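Local coordinates for protein hydrogenase maturation factor (Thermoanaerobacter tengcongensis, PDB 3VTH) that probably transfers the carbamoyl group of carbamoyl phosphate, with consumption of ATP, to the C-terminal cysteine of HypE during maturation of [NiFe]-hydrogenases, at residues G215-I220 with F226-N231; A239-R244 with P324-S329. All coordinates share one frame; numbering follows the deposited sequence.

Contact 1 (G215-I220 with F226-N231); sequences GKIVAI and FHLAVN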
# COMPACT_ATOMS: atom_id res chain seq x y z
N GLY A 215 -7.23 30.02 -6.33
CA GLY A 215 -7.68 28.92 -7.18
C GLY A 215 -6.57 28.33 -8.03
O GLY A 215 -6.83 27.73 -9.07
N LYS A 216 -5.33 28.49 -7.57
CA LYS A 216 -4.17 28.02 -8.31
C LYS A 216 -3.69 26.63 -7.85
O LYS A 216 -4.13 26.12 -6.81
CB LYS A 216 -3.03 29.04 -8.22
CG LYS A 216 -3.32 30.35 -8.98
CD LYS A 216 -2.19 31.35 -8.82
CE LYS A 216 -2.63 32.76 -9.21
NZ LYS A 216 -3.00 32.83 -10.65
N ILE A 217 -2.81 26.02 -8.65
CA ILE A 217 -2.24 24.72 -8.35
C ILE A 217 -0.87 24.94 -7.73
O ILE A 217 -0.02 25.62 -8.32
CB ILE A 217 -2.10 23.84 -9.62
CG1 ILE A 217 -3.48 23.47 -10.18
CG2 ILE A 217 -1.32 22.57 -9.29
CD1 ILE A 217 -3.51 23.26 -11.66
N VAL A 218 -0.67 24.37 -6.55
CA VAL A 218 0.62 24.45 -5.88
C VAL A 218 1.32 23.08 -5.89
O VAL A 218 0.70 22.06 -5.60
CB VAL A 218 0.47 25.01 -4.43
CG1 VAL A 218 -0.26 26.35 -4.44
CG2 VAL A 218 -0.30 24.05 -3.55
N ALA A 219 2.60 23.07 -6.26
CA ALA A 219 3.40 21.86 -6.14
C ALA A 219 4.18 21.95 -4.84
O ALA A 219 4.97 22.89 -4.64
CB ALA A 219 4.34 21.69 -7.34
N ILE A 220 3.93 20.99 -3.95
CA ILE A 220 4.47 21.05 -2.60
C ILE A 220 5.44 19.90 -2.41
O ILE A 220 5.07 18.74 -2.60
CB ILE A 220 3.32 20.92 -1.55
CG1 ILE A 220 2.34 22.10 -1.68
CG2 ILE A 220 3.87 20.85 -0.14
CD1 ILE A 220 1.08 21.97 -0.83
N PHE A 226 6.83 15.21 -4.45
CA PHE A 226 6.01 16.38 -4.67
C PHE A 226 4.55 15.97 -4.82
O PHE A 226 4.27 14.91 -5.38
CB PHE A 226 6.47 17.14 -5.92
CG PHE A 226 7.67 18.01 -5.69
CD1 PHE A 226 7.53 19.38 -5.49
CD2 PHE A 226 8.95 17.44 -5.60
CE1 PHE A 226 8.62 20.18 -5.24
CE2 PHE A 226 10.06 18.25 -5.37
CZ PHE A 226 9.89 19.61 -5.19
N HIS A 227 3.64 16.82 -4.33
CA HIS A 227 2.21 16.67 -4.57
C HIS A 227 1.62 17.97 -5.11
O HIS A 227 2.15 19.06 -4.85
CB HIS A 227 1.47 16.22 -3.29
CG HIS A 227 1.86 14.83 -2.87
ND1 HIS A 227 2.97 14.59 -2.10
CD2 HIS A 227 1.35 13.62 -3.20
CE1 HIS A 227 3.11 13.28 -1.94
NE2 HIS A 227 2.14 12.68 -2.60
N LEU A 228 0.55 17.85 -5.87
CA LEU A 228 -0.13 19.01 -6.44
C LEU A 228 -1.39 19.18 -5.64
O LEU A 228 -2.12 18.21 -5.39
CB LEU A 228 -0.48 18.77 -7.90
CG LEU A 228 0.71 18.61 -8.84
CD1 LEU A 228 0.36 17.75 -10.06
CD2 LEU A 228 1.26 19.98 -9.24
N ALA A 229 -1.63 20.42 -5.24
CA ALA A 229 -2.77 20.77 -4.41
C ALA A 229 -3.60 21.90 -5.00
O ALA A 229 -3.06 22.82 -5.63
CB ALA A 229 -2.30 21.13 -2.99
N VAL A 230 -4.91 21.79 -4.80
CA VAL A 230 -5.85 22.87 -5.06
C VAL A 230 -6.91 22.85 -3.98
O VAL A 230 -7.10 21.83 -3.31
CB VAL A 230 -6.56 22.77 -6.47
CG1 VAL A 230 -5.56 22.93 -7.60
CG2 VAL A 230 -7.40 21.48 -6.64
N ASN A 231 -7.63 23.96 -3.83
CA ASN A 231 -8.84 24.00 -3.01
C ASN A 231 -9.84 22.93 -3.45
O ASN A 231 -10.39 23.00 -4.56
CB ASN A 231 -9.47 25.40 -3.14
CG ASN A 231 -10.69 25.60 -2.25
OD1 ASN A 231 -11.21 24.66 -1.65
ND2 ASN A 231 -11.15 26.83 -2.17
O HOH W 1 -6.80 26.24 -5.36
O HOH W 2 3.83 17.06 -0.86
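Just after Gly215, which closes the preceding helix in a Schellman motif, Lys216 meets the partner strand through its backbone: its carbonyl O lies beside Val230 CG1 and accepts a hydrogen bond from a water, which itself accepts one from Asn231 N, so the pairing is carried on by solvent just before the direct ladder begins. At Ile217 the two branches divide the work. With chi1 at -66°, CG1 stands beside the backbone N and presses on Val230 CG1 at 3.4 Å, tighter than usual van der Waals contact, while CG2 is directed to Leu228, whose CD2 it meets at 3.7 Å. Val218 then forms a hydrogen-bonded antiparallel pair with Ala229; its N donates to Ala229 O over 3.0 Å, nearly straight at 168°, and its O receives Ala229 N at 2.9 Å. On the same face, Val218 CG2 rests on Ala229 CB. Ala219 faces Leu228 as a non-hydrogen-bonded pair, the strands drawing in to 4.5 Å between the two CA atoms, and its CB touches the same Leu228 CD2 that meets Ile217 CG2. This side of the sheet packs on helix 235-245. Ile220 restores the hydrogen-bonded pattern: its N reaches His227 O at 2.8 Å. Ile220 O is gripped twice, by His227 N and by a second water, which sits 2.9 Å from His227 ND1 in the plane of the imidazole and so ties the ring to its own hairpin pair. Such alternation, with CA-H...O contacts between the stronger bonds, is that of antiparallel strands; with only five residues joining the segments, the pair is a beta hairpin. It belongs to the mixed sheet of the Sua5/YrdC-like domain, and its His227 side chain lies about 4 Å from that of the magnesium ligand Ser329.

Contact 2 (A239-R244 with P324-S329); sequences ATLRRR and PIVMTS. With MG (magnesium ion), chain G; APC (diphosphomethylphosphonic acid adenosyl ester), chain F.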
# COMPACT_ATOMS: atom_id res chain seq x y z
N ALA A 239 -11.09 21.18 -11.95
CA ALA A 239 -11.14 20.98 -13.40
C ALA A 239 -9.81 21.34 -14.07
O ALA A 239 -9.35 20.63 -14.96
CB ALA A 239 -12.30 21.80 -14.03
N THR A 240 -9.19 22.44 -13.66
CA THR A 240 -7.91 22.86 -14.23
C THR A 240 -6.79 21.86 -13.91
O THR A 240 -5.97 21.54 -14.77
CB THR A 240 -7.54 24.27 -13.76
OG1 THR A 240 -8.58 25.17 -14.14
CG2 THR A 240 -6.21 24.73 -14.38
N LEU A 241 -6.77 21.36 -12.67
CA LEU A 241 -5.79 20.36 -12.27
C LEU A 241 -5.93 19.09 -13.11
O LEU A 241 -4.91 18.56 -13.58
CB LEU A 241 -5.88 20.06 -10.76
CG LEU A 241 -4.97 18.95 -10.21
CD1 LEU A 241 -3.50 19.30 -10.51
CD2 LEU A 241 -5.20 18.73 -8.73
N ARG A 242 -7.16 18.61 -13.29
CA ARG A 242 -7.41 17.44 -14.14
C ARG A 242 -6.97 17.64 -15.59
O ARG A 242 -6.41 16.73 -16.19
CB ARG A 242 -8.89 17.03 -14.09
CG ARG A 242 -9.31 16.37 -12.80
CD ARG A 242 -10.67 15.64 -12.93
NE ARG A 242 -11.00 14.98 -11.68
CZ ARG A 242 -10.51 13.81 -11.29
NH1 ARG A 242 -9.67 13.13 -12.07
NH2 ARG A 242 -10.86 13.30 -10.11
N ARG A 243 -7.23 18.82 -16.16
CA ARG A 243 -6.81 19.12 -17.53
C ARG A 243 -5.29 19.13 -17.69
O ARG A 243 -4.75 18.56 -18.64
CB ARG A 243 -7.38 20.47 -18.02
CG ARG A 243 -7.16 20.75 -19.52
CD ARG A 243 -7.59 22.16 -19.96
NE ARG A 243 -8.67 22.68 -19.12
CZ ARG A 243 -8.52 23.62 -18.20
NH1 ARG A 243 -7.35 24.21 -17.99
NH2 ARG A 243 -9.58 23.99 -17.48
N ARG A 244 -4.60 19.78 -16.75
CA ARG A 244 -3.16 19.96 -16.86
C ARG A 244 -2.41 18.66 -16.56
O ARG A 244 -1.49 18.32 -17.29
CB ARG A 244 -2.70 21.08 -15.95
CG ARG A 244 -3.17 22.46 -16.39
CD ARG A 244 -2.54 23.52 -15.54
NE ARG A 244 -3.03 24.86 -15.85
CZ ARG A 244 -2.74 25.93 -15.12
NH1 ARG A 244 -1.95 25.82 -14.06
NH2 ARG A 244 -3.22 27.12 -15.46
N PRO A 324 -10.57 22.16 2.71
CA PRO A 324 -9.73 20.99 2.48
C PRO A 324 -9.06 21.10 1.11
O PRO A 324 -9.51 21.87 0.25
CB PRO A 324 -10.72 19.82 2.48
CG PRO A 324 -12.09 20.40 2.71
CD PRO A 324 -12.01 21.87 2.55
N ILE A 325 -7.99 20.34 0.90
CA ILE A 325 -7.27 20.42 -0.36
C ILE A 325 -7.02 19.06 -1.00
O ILE A 325 -6.71 18.10 -0.32
CB ILE A 325 -5.91 21.14 -0.19
CG1 ILE A 325 -5.07 20.44 0.90
CG2 ILE A 325 -6.13 22.64 0.12
CD1 ILE A 325 -3.65 20.98 1.10
N VAL A 326 -7.12 19.01 -2.33
CA VAL A 326 -6.64 17.88 -3.12
C VAL A 326 -5.15 17.72 -2.87
O VAL A 326 -4.43 18.70 -2.72
CB VAL A 326 -6.88 18.13 -4.63
CG1 VAL A 326 -6.15 17.10 -5.50
CG2 VAL A 326 -8.37 18.14 -4.92
N MET A 327 -4.71 16.46 -2.77
CA MET A 327 -3.30 16.13 -2.79
C MET A 327 -3.18 14.98 -3.77
O MET A 327 -3.63 13.86 -3.49
CB MET A 327 -2.82 15.68 -1.40
CG MET A 327 -2.71 16.81 -0.41
SD MET A 327 -1.34 17.90 -0.83
CE MET A 327 -0.03 17.21 0.18
N THR A 328 -2.57 15.25 -4.92
CA THR A 328 -2.36 14.23 -5.94
C THR A 328 -0.87 14.25 -6.22
O THR A 328 -0.22 15.27 -6.02
CB THR A 328 -3.23 14.47 -7.22
OG1 THR A 328 -3.12 13.33 -8.09
CG2 THR A 328 -2.81 15.73 -7.96
N SER A 329 -0.32 13.13 -6.66
CA SER A 329 1.13 13.06 -6.77
C SER A 329 1.61 13.99 -7.89
O SER A 329 0.94 14.17 -8.91
CB SER A 329 1.59 11.61 -6.97
OG SER A 329 1.18 11.11 -8.22
MG MG G . -0.05 9.41 -8.56
PG APC F . -1.12 9.20 -11.63
O1G APC F . -0.39 9.99 -10.58
O2G APC F . -2.29 9.96 -12.21
O3G APC F . -0.24 8.59 -12.69
PB APC F . -2.24 7.71 -9.43
O1B APC F . -0.98 7.61 -8.63
O2B APC F . -3.12 6.48 -9.40
O3B APC F . -1.81 7.89 -10.97
PA APC F . -2.91 9.95 -7.33
O1A APC F . -3.94 11.05 -7.17
O2A APC F . -1.50 10.36 -7.12
C3A APC F . -3.19 9.20 -8.98
O5' APC F . -3.17 8.77 -6.27
C5' APC F . -4.30 8.70 -5.41
C4' APC F . -4.80 7.26 -5.39
O4' APC F . -5.86 7.20 -4.43
C3' APC F . -5.39 6.87 -6.75
O3' APC F . -5.03 5.53 -7.12
C2' APC F . -6.88 6.91 -6.51
O2' APC F . -7.62 6.08 -7.43
C1' APC F . -6.99 6.56 -5.03
N9 APC F . -8.24 7.13 -4.56
C8 APC F . -8.51 8.44 -4.29
N7 APC F . -9.81 8.57 -3.92
C5 APC F . -10.37 7.34 -3.96
C6 APC F . -11.71 6.76 -3.70
N6 APC F . -12.74 7.53 -3.30
N1 APC F . -11.86 5.43 -3.87
C2 APC F . -10.84 4.62 -4.25
N3 APC F . -9.60 5.07 -4.51
C4 APC F . -9.33 6.40 -4.38
O HOH W 3 1.89 8.53 -9.17
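Leu241 and Thr328 mark the nearest approach of the two backbones, their CA atoms 9.5 Å apart, a spacing at which a helical turn and a sheet strand meet through side chains alone. Segment 239-244 is regular helix, whereas 324-329 is largely extended. From the helix, Leu241 alone makes the contact. Its CG is anti to the backbone N (chi1 176°), and with chi2 at 58° CD2 is the branch that touches the strand, meeting Val326 CG1 tip to tip at 3.7 Å and Thr328 CG2 at 3.9 Å; Met327, between these two, has its side chain on the other face. Thr328 is thereby two-sided. While its methyl packs on leucine, its hydroxyl OG1 donates to O1A of the nucleotide analogue at 2.6 Å and also bonds Lys245 NZ, from the end of the same helix. One residue on, Ser329 N donates to O2A over 3.0 Å, and Ser329 OG binds magnesium at 2.1 Å. The ion is further held by one oxygen from each of the three phosphorus groups and by a water, and Asn331 hydrogen-bonds the serine hydroxyl. The strand end thus forms part of the nucleotide and magnesium pocket of the Sua5/YrdC-like domain. Around it, strand 325-329 runs between strands 226-229 and 254-255, Phe252 packs on Val326 and Thr328, and helix 235-245 packs on the sheet, Leu241 also reaching Leu228.

Both contacts are buried and share one mixed sheet of the Sua5/YrdC-like domain, yet they differ in chemistry. Contact 1 is a pairing within the sheet, built on backbone hydrogen bonds and burying 468 Å²; contact 2 buries just 89 Å² and joins a helix to the sheet through apolar branches. They interlock because strand 226-229 is neighbour to strand 325-329: Leu228 N lies 2.7 Å from Thr328 O, a probable hydrogen bond, and the chain passes from the hairpin through a short linker into helix 235-245. Contact 2 carries direct nucleotide and magnesium ligands, whereas contact 1 comes close to that site through His227.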